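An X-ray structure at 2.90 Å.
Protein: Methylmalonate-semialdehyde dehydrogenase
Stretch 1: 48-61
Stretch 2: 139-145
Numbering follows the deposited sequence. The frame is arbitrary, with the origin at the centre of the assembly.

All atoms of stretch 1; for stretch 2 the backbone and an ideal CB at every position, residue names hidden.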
# COMPACT_ATOMS: atom_id res chain seq x y z
N ALA A 48 0.48 35.31 13.49
CA ALA A 48 1.14 34.03 13.13
C ALA A 48 0.31 33.24 12.11
O ALA A 48 0.82 32.79 11.09
CB ALA A 48 1.43 33.20 14.37
N ILE A 49 -0.98 33.10 12.39
CA ILE A 49 -1.92 32.50 11.46
C ILE A 49 -1.93 33.23 10.10
O ILE A 49 -2.03 32.57 9.06
CB ILE A 49 -3.35 32.49 12.04
CG1 ILE A 49 -3.43 31.63 13.31
CG2 ILE A 49 -4.35 31.96 11.03
CD1 ILE A 49 -4.62 31.94 14.19
N SER A 50 -1.84 34.56 10.10
CA SER A 50 -1.78 35.37 8.85
C SER A 50 -0.49 35.16 8.07
O SER A 50 -0.51 35.14 6.84
CB SER A 50 -1.93 36.84 9.14
OG SER A 50 -3.21 37.10 9.64
N ALA A 51 0.63 35.02 8.79
CA ALA A 51 1.90 34.64 8.19
C ALA A 51 1.83 33.26 7.55
O ALA A 51 2.36 33.06 6.45
CB ALA A 51 3.00 34.64 9.24
N ALA A 52 1.20 32.32 8.27
CA ALA A 52 1.00 30.96 7.79
C ALA A 52 0.16 31.00 6.51
O ALA A 52 0.61 30.56 5.46
CB ALA A 52 0.32 30.11 8.86
N GLN A 53 -1.03 31.56 6.62
CA GLN A 53 -1.94 31.64 5.48
C GLN A 53 -1.32 32.33 4.28
O GLN A 53 -1.53 31.93 3.16
CB GLN A 53 -3.21 32.38 5.88
CG GLN A 53 -4.34 32.32 4.85
CD GLN A 53 -4.89 30.91 4.61
OE1 GLN A 53 -5.26 30.21 5.55
NE2 GLN A 53 -4.95 30.51 3.36
N HIS A 54 -0.55 33.38 4.51
CA HIS A 54 0.11 34.07 3.42
C HIS A 54 1.11 33.16 2.71
O HIS A 54 1.11 33.12 1.49
CB HIS A 54 0.79 35.34 3.91
CG HIS A 54 1.41 36.17 2.83
ND1 HIS A 54 0.65 36.85 1.89
CD2 HIS A 54 2.70 36.47 2.55
CE1 HIS A 54 1.46 37.52 1.08
NE2 HIS A 54 2.70 37.31 1.46
N ALA A 55 1.93 32.42 3.46
CA ALA A 55 2.98 31.55 2.88
C ALA A 55 2.46 30.25 2.23
O ALA A 55 3.15 29.65 1.39
CB ALA A 55 4.02 31.21 3.94
N PHE A 56 1.25 29.83 2.62
CA PHE A 56 0.63 28.58 2.18
C PHE A 56 0.50 28.35 0.67
O PHE A 56 0.92 27.31 0.21
CB PHE A 56 -0.74 28.40 2.85
CG PHE A 56 -1.50 27.18 2.38
CD1 PHE A 56 -1.00 25.92 2.60
CD2 PHE A 56 -2.70 27.31 1.71
CE1 PHE A 56 -1.68 24.81 2.15
CE2 PHE A 56 -3.39 26.20 1.28
CZ PHE A 56 -2.88 24.95 1.49
N PRO A 57 -0.08 29.30 -0.11
CA PRO A 57 -0.28 29.05 -1.55
C PRO A 57 0.94 28.56 -2.32
O PRO A 57 0.86 27.57 -3.06
CB PRO A 57 -0.72 30.41 -2.08
CG PRO A 57 -1.40 31.04 -0.93
CD PRO A 57 -0.64 30.60 0.28
N THR A 58 2.06 29.23 -2.14
CA THR A 58 3.26 28.82 -2.86
C THR A 58 3.78 27.52 -2.27
O THR A 58 4.21 26.64 -3.02
CB THR A 58 4.36 29.90 -2.92
OG1 THR A 58 4.66 30.37 -1.60
CG2 THR A 58 3.88 31.06 -3.75
N TRP A 59 3.69 27.36 -0.95
CA TRP A 59 4.20 26.15 -0.30
C TRP A 59 3.40 24.89 -0.68
O TRP A 59 3.96 23.82 -0.95
CB TRP A 59 4.28 26.36 1.22
CG TRP A 59 4.95 25.22 1.94
CD1 TRP A 59 4.36 24.35 2.82
CD2 TRP A 59 6.32 24.81 1.83
NE1 TRP A 59 5.27 23.44 3.26
CE2 TRP A 59 6.48 23.69 2.67
CE3 TRP A 59 7.42 25.28 1.09
CZ2 TRP A 59 7.71 23.03 2.81
CZ3 TRP A 59 8.63 24.62 1.23
CH2 TRP A 59 8.77 23.52 2.09
N ARG A 60 2.09 25.04 -0.75
CA ARG A 60 1.19 24.02 -1.28
C ARG A 60 1.64 23.52 -2.64
O ARG A 60 1.62 22.33 -2.89
CB ARG A 60 -0.24 24.59 -1.39
CG ARG A 60 -1.30 23.67 -1.99
CD ARG A 60 -2.56 24.42 -2.43
NE ARG A 60 -3.00 23.97 -3.76
CZ ARG A 60 -3.95 23.06 -4.02
NH1 ARG A 60 -4.65 22.43 -3.06
NH2 ARG A 60 -4.20 22.75 -5.28
N ASN A 61 2.01 24.42 -3.52
CA ASN A 61 2.34 24.03 -4.89
C ASN A 61 3.81 23.67 -5.06
O ASN A 61 4.23 23.30 -6.16
CB ASN A 61 1.92 25.10 -5.91
CG ASN A 61 0.41 25.12 -6.19
OD1 ASN A 61 -0.37 24.19 -5.90
ND2 ASN A 61 -0.01 26.21 -6.78
N UNK A 139 -3.97 13.35 -2.08
CA UNK A 139 -3.95 13.80 -0.67
C UNK A 139 -3.33 15.19 -0.55
O UNK A 139 -2.12 15.37 -0.29
CB UNK A 139 -3.17 12.81 0.20
N UNK A 140 -4.19 16.19 -0.73
CA UNK A 140 -3.76 17.56 -0.86
C UNK A 140 -3.69 18.21 0.49
O UNK A 140 -4.24 17.68 1.46
CB UNK A 140 -4.69 18.34 -1.78
N UNK A 141 -3.00 19.36 0.57
CA UNK A 141 -2.81 19.94 1.89
C UNK A 141 -4.06 20.61 2.48
O UNK A 141 -4.93 21.08 1.74
CB UNK A 141 -1.68 20.96 1.82
N UNK A 142 -4.13 20.64 3.80
CA UNK A 142 -5.20 21.30 4.54
C UNK A 142 -5.14 22.84 4.44
O UNK A 142 -6.12 23.51 4.08
CB UNK A 142 -5.14 20.88 6.01
N UNK A 143 -3.98 23.39 4.78
CA UNK A 143 -3.84 24.83 4.89
C UNK A 143 -2.99 25.16 6.08
O UNK A 143 -1.86 24.68 6.15
CB UNK A 143 -5.20 25.52 5.00
N UNK A 144 -3.53 25.94 7.01
CA UNK A 144 -2.83 26.28 8.25
C UNK A 144 -3.23 25.27 9.28
O UNK A 144 -4.42 25.01 9.49
CB UNK A 144 -3.14 27.70 8.72
N UNK A 145 -2.21 24.71 9.92
CA UNK A 145 -2.37 23.63 10.87
C UNK A 145 -1.77 24.05 12.17
O UNK A 145 -0.69 24.65 12.19
CB UNK A 145 -1.73 22.33 10.37

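Stretch 1 is a helix, kinked near P57 and T58, where the backbone N atoms have no bond to the preceding turn. Stretch 2 passes it in the nearly opposite direction, at 150° between the helix and the strand that includes position 139. Three helix residues one turn apart, A52, F56 and R60, mark the line of contact.

Position 139 is extended. Nothing of stretch 1 lies within 5.5 Å of its ideal CB, so the helix sets no preference. The deposited residue is F139, whose ring makes no contact with stretch 1.

Position 140 is also extended, and its CA-to-CB bond points toward the helix. The ideal CB is 4.3 Å from R60 NH1. A guanidinium offers donors, so a side chain with an acceptor would suit: Asp, Glu, Asn or Gln, perhaps Ser or Thr. The deposited residue is Q140. R60 NH1 donates a weak hydrogen bond to Q140 OE1 at 3.3 Å, with the oxygen near the guanidinium plane, at its edge. R60 reaches this point by extending its side chain, since its own CA-to-CB bond points sideways.

Position 141 points toward the helix too. Its ideal CB lies 3.9 Å from F56 CE1 and 4.7 Å from R60 CG. Both neighbours are carbon, so a compact apolar residue would fit: Ala, Val or Pro. The phi of -75° is compatible with proline but does not demand it. The deposited residue is P141. Its CB sits at the edge of the F56 ring, 3.9 Å from F56 CE1, and its CG lies 3.9 Å from R60 CG. The proline thus packs against both the ring and the aliphatic part of the arginine.

Position 142 turns its CA-to-CB bond away from the helix. Many side chains would do here. The deposited residue is M142; its side chain stays at least 6.5 Å from stretch 1, although M142 C lies 4.3 Å from F56 CZ.

Position 143 has phi/psi of 140/-122. At these angles a CB would be jammed against the carbonyl O of the preceding residue, which by itself calls for glycine. The ideal CB would also stand 4.2 Å from F56 CE2. The deposited residue is G143. Its CA lies over one face of the F56 ring, 3.6 Å from G143 CA to the ring centroid and 17° off the normal, a CH-pi contact.

Position 144 is extended, with CA-to-CB sideways. Its ideal CB is 4.2 Å from A52 CB and 5.0 Å from I49 CG2. The small alanine leaves room for a modest apolar side chain: Val, Ile, perhaps Leu or Thr. The deposited residue is V144, with chi1 t. V144 CG2 packs 3.5 Å from A52 CB and 3.5 Å from Q53 N. A water joins the backbone to the helix, accepting from V144 N at 2.7 Å and donating to Q53 OE1 at 2.8 Å.

Position 145 points away, and stretch 1 does not constrain it. The deposited residue is V145.

Stretch 2 (139-145) FQPMGVV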
# COMPACT_ATOMS: atom_id res chain seq x y z
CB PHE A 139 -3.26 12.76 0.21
CG PHE A 139 -3.92 11.42 0.15
CD1 PHE A 139 -5.20 11.25 0.65
CD2 PHE A 139 -3.27 10.35 -0.42
CE1 PHE A 139 -5.82 10.02 0.57
CE2 PHE A 139 -3.88 9.11 -0.50
CZ PHE A 139 -5.16 8.94 0.01
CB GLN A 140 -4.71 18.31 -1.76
CG GLN A 140 -4.69 17.75 -3.16
CD GLN A 140 -5.40 18.61 -4.17
OE1 GLN A 140 -6.13 19.54 -3.82
NE2 GLN A 140 -5.18 18.31 -5.43
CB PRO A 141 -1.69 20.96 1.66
CG PRO A 141 -1.05 20.55 0.37
CD PRO A 141 -2.19 20.04 -0.44
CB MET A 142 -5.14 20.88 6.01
CG MET A 142 -5.35 19.39 6.29
SD MET A 142 -6.96 18.80 5.71
CE MET A 142 -8.15 19.69 6.73
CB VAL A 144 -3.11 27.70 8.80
CG1 VAL A 144 -2.29 27.95 10.05
CG2 VAL A 144 -2.77 28.78 7.77
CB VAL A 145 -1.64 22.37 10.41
CG1 VAL A 145 -1.74 21.27 11.47
CG2 VAL A 145 -2.26 21.88 9.11
O HOH W 1 -5.67 27.50 6.32
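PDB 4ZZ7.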